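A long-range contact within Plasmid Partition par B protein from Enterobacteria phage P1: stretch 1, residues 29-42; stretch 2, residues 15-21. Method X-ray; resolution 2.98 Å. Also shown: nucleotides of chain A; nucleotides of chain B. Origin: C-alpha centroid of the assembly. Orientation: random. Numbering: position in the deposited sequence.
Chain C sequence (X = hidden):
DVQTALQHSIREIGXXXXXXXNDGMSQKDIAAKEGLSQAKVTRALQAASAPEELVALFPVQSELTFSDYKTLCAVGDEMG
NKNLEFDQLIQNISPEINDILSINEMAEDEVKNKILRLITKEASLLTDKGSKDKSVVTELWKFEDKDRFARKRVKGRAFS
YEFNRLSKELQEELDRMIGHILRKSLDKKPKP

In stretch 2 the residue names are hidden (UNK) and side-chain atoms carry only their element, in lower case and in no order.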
# COMPACT_ATOMS: atom_id res chain seq x y z
N ASP C 29 -3.61 -51.12 -8.78
CA ASP C 29 -3.34 -51.50 -10.16
C ASP C 29 -2.04 -50.92 -10.69
O ASP C 29 -1.22 -51.64 -11.25
CB ASP C 29 -4.49 -51.05 -11.04
CG ASP C 29 -5.83 -51.51 -10.50
OD1 ASP C 29 -5.96 -52.73 -10.23
OD2 ASP C 29 -6.74 -50.66 -10.33
N ILE C 30 -1.87 -49.62 -10.51
CA ILE C 30 -0.65 -48.97 -10.97
C ILE C 30 0.53 -49.74 -10.40
O ILE C 30 1.41 -50.18 -11.14
CB ILE C 30 -0.59 -47.50 -10.52
CG1 ILE C 30 -1.82 -46.77 -11.04
CG2 ILE C 30 0.65 -46.83 -11.09
CD1 ILE C 30 -1.96 -45.35 -10.56
N ALA C 31 0.52 -49.93 -9.08
CA ALA C 31 1.58 -50.68 -8.42
C ALA C 31 1.91 -51.88 -9.29
O ALA C 31 3.08 -52.20 -9.51
CB ALA C 31 1.13 -51.13 -7.04
N ALA C 32 0.87 -52.53 -9.79
CA ALA C 32 1.05 -53.69 -10.65
C ALA C 32 1.67 -53.31 -11.97
O ALA C 32 2.78 -53.72 -12.28
CB ALA C 32 -0.28 -54.36 -10.90
N LYS C 33 0.96 -52.50 -12.74
CA LYS C 33 1.44 -52.08 -14.05
C LYS C 33 2.86 -51.51 -14.07
O LYS C 33 3.53 -51.55 -15.10
CB LYS C 33 0.46 -51.07 -14.65
CG LYS C 33 0.64 -50.85 -16.15
CD LYS C 33 -0.67 -50.51 -16.86
CE LYS C 33 -0.53 -50.63 -18.38
NZ LYS C 33 -1.85 -50.68 -19.11
N GLU C 34 3.33 -51.00 -12.93
CA GLU C 34 4.67 -50.42 -12.89
C GLU C 34 5.71 -51.26 -12.15
O GLU C 34 6.88 -51.27 -12.51
CB GLU C 34 4.61 -49.01 -12.28
CG GLU C 34 3.84 -48.00 -13.13
CD GLU C 34 4.44 -47.84 -14.51
OE1 GLU C 34 5.62 -47.40 -14.60
OE2 GLU C 34 3.75 -48.14 -15.51
N GLY C 35 5.28 -51.96 -11.11
CA GLY C 35 6.22 -52.74 -10.34
C GLY C 35 6.61 -51.97 -9.08
O GLY C 35 7.74 -51.99 -8.63
N LEU C 36 5.65 -51.27 -8.50
CA LEU C 36 5.91 -50.51 -7.30
C LEU C 36 5.04 -51.07 -6.21
O LEU C 36 4.00 -51.68 -6.47
CB LEU C 36 5.55 -49.05 -7.52
CG LEU C 36 6.36 -48.37 -8.62
CD1 LEU C 36 5.74 -47.02 -8.94
CD2 LEU C 36 7.83 -48.24 -8.18
N SER C 37 5.47 -50.87 -4.99
CA SER C 37 4.70 -51.35 -3.87
C SER C 37 3.50 -50.41 -3.67
O SER C 37 3.70 -49.18 -3.65
CB SER C 37 5.55 -51.30 -2.61
OG SER C 37 5.65 -49.95 -2.17
N GLN C 38 2.28 -50.97 -3.56
CA GLN C 38 1.03 -50.23 -3.28
C GLN C 38 1.45 -49.12 -2.30
O GLN C 38 1.00 -47.97 -2.39
CB GLN C 38 -0.01 -51.11 -2.51
CG GLN C 38 -1.18 -51.90 -3.21
CD GLN C 38 -2.14 -52.55 -2.19
OE1 GLN C 38 -1.87 -53.65 -1.67
NE2 GLN C 38 -3.25 -51.87 -1.90
N ALA C 39 2.34 -49.48 -1.38
CA ALA C 39 2.79 -48.57 -0.34
C ALA C 39 3.63 -47.40 -0.79
O ALA C 39 3.68 -46.37 -0.12
CB ALA C 39 3.52 -49.33 0.76
N LYS C 40 4.31 -47.58 -1.91
CA LYS C 40 5.12 -46.50 -2.44
C LYS C 40 4.19 -45.61 -3.24
O LYS C 40 4.20 -44.39 -3.07
CB LYS C 40 6.24 -47.02 -3.35
CG LYS C 40 7.20 -45.90 -3.75
CD LYS C 40 8.56 -46.35 -4.27
CE LYS C 40 9.41 -45.11 -4.57
NZ LYS C 40 10.80 -45.38 -5.07
N VAL C 41 3.37 -46.23 -4.09
CA VAL C 41 2.45 -45.47 -4.92
C VAL C 41 1.63 -44.54 -4.05
O VAL C 41 1.18 -43.48 -4.51
CB VAL C 41 1.51 -46.37 -5.73
CG1 VAL C 41 0.69 -45.51 -6.66
CG2 VAL C 41 2.32 -47.36 -6.55
N THR C 42 1.44 -44.90 -2.80
CA THR C 42 0.71 -43.98 -1.95
C THR C 42 1.61 -42.76 -1.85
O THR C 42 1.27 -41.67 -2.32
CB THR C 42 0.51 -44.53 -0.57
OG1 THR C 42 -0.40 -45.64 -0.63
CG2 THR C 42 -0.03 -43.45 0.35
N UNK C 15 4.10 -37.65 -10.79
CA UNK C 15 3.56 -37.08 -12.03
C UNK C 15 2.98 -38.21 -12.83
O UNK C 15 1.85 -38.14 -13.27
c UNK C 15 3.97 -36.76 -15.28
c UNK C 15 3.31 -34.67 -14.06
c UNK C 15 4.65 -36.39 -12.84
c UNK C 15 4.37 -35.73 -14.22
N UNK C 16 3.77 -39.26 -13.02
CA UNK C 16 3.35 -40.42 -13.80
C UNK C 16 2.17 -41.09 -13.12
O UNK C 16 1.10 -41.25 -13.72
c UNK C 16 6.65 -45.06 -16.44
c UNK C 16 4.51 -41.41 -13.91
c UNK C 16 4.31 -42.55 -14.90
n UNK C 16 5.57 -44.38 -16.05
n UNK C 16 6.55 -46.01 -17.35
n UNK C 16 7.83 -44.79 -15.90
c UNK C 16 5.61 -43.33 -15.04
N UNK C 17 2.37 -41.49 -11.87
CA UNK C 17 1.32 -42.16 -11.12
C UNK C 17 -0.02 -41.43 -11.23
O UNK C 17 -1.06 -42.05 -11.19
c UNK C 17 3.27 -43.49 -8.04
c UNK C 17 3.11 -43.00 -9.47
c UNK C 17 1.73 -42.34 -9.65
c UNK C 17 3.25 -44.16 -10.42
N UNK C 18 -0.02 -40.12 -11.40
CA UNK C 18 -1.30 -39.45 -11.54
C UNK C 18 -1.80 -39.59 -12.96
O UNK C 18 -2.98 -39.82 -13.19
c UNK C 18 -1.02 -37.79 -9.77
c UNK C 18 -3.68 -38.22 -8.76
se UNK C 18 -2.49 -36.80 -9.24
c UNK C 18 -1.18 -37.99 -11.21
N UNK C 19 -0.90 -39.44 -13.91
CA UNK C 19 -1.27 -39.54 -15.31
C UNK C 19 -2.10 -40.80 -15.50
O UNK C 19 -3.12 -40.79 -16.19
c UNK C 19 3.40 -39.50 -18.14
c UNK C 19 0.96 -39.70 -18.36
c UNK C 19 -0.21 -39.22 -17.59
n UNK C 19 4.44 -38.79 -17.76
c UNK C 19 -0.00 -39.58 -16.16
n UNK C 19 3.58 -40.66 -18.77
n UNK C 19 2.17 -39.03 -17.92
N UNK C 20 -1.67 -41.89 -14.88
CA UNK C 20 -2.39 -43.15 -14.97
C UNK C 20 -3.62 -43.03 -14.08
O UNK C 20 -4.75 -43.27 -14.52
c UNK C 20 -0.16 -44.28 -15.18
se UNK C 20 0.98 -45.66 -14.54
c UNK C 20 -1.50 -44.29 -14.48
c UNK C 20 1.30 -46.59 -16.21
N UNK C 21 -3.39 -42.64 -12.84
CA UNK C 21 -4.48 -42.46 -11.91
C UNK C 21 -5.58 -41.72 -12.65
O UNK C 21 -6.66 -42.25 -12.85
c UNK C 21 -5.14 -41.39 -9.69
c UNK C 21 -4.02 -41.68 -10.67
c UNK C 21 -5.83 -41.61 -7.28
n UNK C 21 -5.79 -42.99 -6.66
c UNK C 21 -4.66 -41.40 -8.24
P DT A 5 -3.99 -43.14 -0.27
OP1 DT A 5 -4.26 -41.69 -0.15
OP2 DT A 5 -3.01 -43.64 -1.29
O5' DT A 5 -3.64 -43.69 1.18
C5' DT A 5 -4.59 -43.55 2.21
C4' DT A 5 -3.99 -43.83 3.56
O4' DT A 5 -3.90 -45.25 3.81
C3' DT A 5 -2.62 -43.24 3.86
O3' DT A 5 -2.66 -42.61 5.14
C2' DT A 5 -1.71 -44.47 3.88
C1' DT A 5 -2.64 -45.56 4.36
N1 DT A 5 -2.30 -46.90 3.87
C2 DT A 5 -2.24 -47.94 4.79
O2 DT A 5 -2.46 -47.79 5.99
N3 DT A 5 -1.93 -49.17 4.25
C4 DT A 5 -1.70 -49.45 2.91
O4 DT A 5 -1.46 -50.61 2.54
C5 DT A 5 -1.77 -48.32 2.01
C7 DT A 5 -1.50 -48.54 0.56
C6 DT A 5 -2.07 -47.12 2.53
P DG B 18 9.27 -50.57 -1.97
OP1 DG B 18 9.61 -50.69 -3.41
OP2 DG B 18 8.30 -49.54 -1.52
O5' DG B 18 8.81 -51.99 -1.48
C5' DG B 18 9.73 -53.06 -1.52
C4' DG B 18 9.36 -54.07 -0.46
O4' DG B 18 9.36 -53.40 0.82
C3' DG B 18 7.95 -54.61 -0.65
O3' DG B 18 7.95 -55.99 -0.39
C2' DG B 18 7.11 -53.82 0.34
C1' DG B 18 8.09 -53.47 1.43
N9 DG B 18 7.86 -52.18 2.05
C8 DG B 18 7.60 -50.99 1.40
N7 DG B 18 7.43 -49.99 2.22
C5 DG B 18 7.60 -50.55 3.48
C6 DG B 18 7.56 -49.94 4.77
O6 DG B 18 7.33 -48.76 5.04
N1 DG B 18 7.81 -50.86 5.80
C2 DG B 18 8.08 -52.20 5.59
N2 DG B 18 8.33 -52.94 6.68
N3 DG B 18 8.11 -52.78 4.38
C4 DG B 18 7.87 -51.90 3.39
P DT B 17 11.57 -45.23 -1.22
OP1 DT B 17 11.74 -44.68 -2.60
OP2 DT B 17 10.31 -44.98 -0.46
O5' DT B 17 11.83 -46.79 -1.23
C5' DT B 17 12.45 -47.36 -0.09
C4' DT B 17 12.15 -48.83 -0.03
O4' DT B 17 12.20 -49.21 1.37
C3' DT B 17 10.72 -49.09 -0.47
O3' DT B 17 10.57 -50.33 -1.10
C2' DT B 17 9.92 -49.06 0.81
C1' DT B 17 10.91 -49.52 1.86
N1 DT B 17 10.72 -48.79 3.13
C2 DT B 17 10.99 -49.47 4.28
O2 DT B 17 11.39 -50.62 4.27
N3 DT B 17 10.76 -48.78 5.44
C4 DT B 17 10.30 -47.49 5.55
O4 DT B 17 10.17 -46.99 6.67
C5 DT B 17 10.03 -46.81 4.29
C7 DT B 17 9.50 -45.42 4.32
C6 DT B 17 10.27 -47.48 3.16

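Position 15 opens the visible part of a helix with four side-chain carbons, forked at the second. No atom of stretch 1 comes within reach of them. A four-carbon chain forked at its second atom is Leu 15, and it takes no part in this contact.

Position 16 carries three carbons, a nitrogen, and then a carbon bearing two more nitrogens. The end of this chain comes up to OE1 of Glu 34. That planar end is a guanidinium, so the residue is Arg 16. Its side chain is fully extended, all of chi1 to chi3 being t. OE1 of Glu 34 lies 3.2 Å from NH2 of Arg 16, a salt bridge, but the oxygen sits over one face of the guanidinium. No N-H points at it, so the pairing rests on charge alone.

Position 17 again has four carbons forked at the second, but here the CA-to-CB bond points toward stretch 1, and the carbons are buried among Ile 30, Leu 36 and Val 41. This is Leu 17. Its CD1 lies 3.6 Å from CG1 of Val 41, while its CD2 lies 3.8 Å from CG2 of Ile 30 and 4.1 Å from CD1 of Leu 36.

Position 18 shows two carbons, a selenium and a final carbon, unbranched, and touches nothing on stretch 1; its CA-to-CB bond points away. This is selenomethionine, standing for Met 18.

Position 19 repeats the guanidinium pattern, three carbons, a nitrogen, and a carbon with two nitrogens, yet stays out of reach. It is Arg 19.

Position 20 has the same selenium-bearing chain as 18, but its CA-to-CB bond points toward stretch 1, and its atoms meet Ile 30, Lys 33 and Glu 34. It is Met 20, with SE 3.7 Å from CG2 of Ile 30 and CE 3.0 Å from OE2 of Glu 34.

Position 21 has four carbons in a row ending in nitrogen. Its CB lies 4.2 Å from CD1 of Ile 30, and its CA-to-CB bond points sideways. It is Lys 21.

The rule is helical spacing: 16, 17 and 20 point toward stretch 1, whereas 18 points away. Ile 30 is shared, touching Leu 17, Met 20 and Lys 21, with its CD1 3.5 Å from O of Leu 17, and Leu 17 touches both helices of stretch 1 through Ile 30 and Val 41. No hydrogen bond crosses the contact; apolar packing is joined by one salt bridge. Beyond it, Ser 37 and Lys 40 reach DNA phosphates: OG of Ser 37 is 2.8 Å from OP2 of DG18, and NZ of Lys 40 is 2.7 Å from OP1 of DT17.

Stretch 2, residues 15-21: LRLMRMK
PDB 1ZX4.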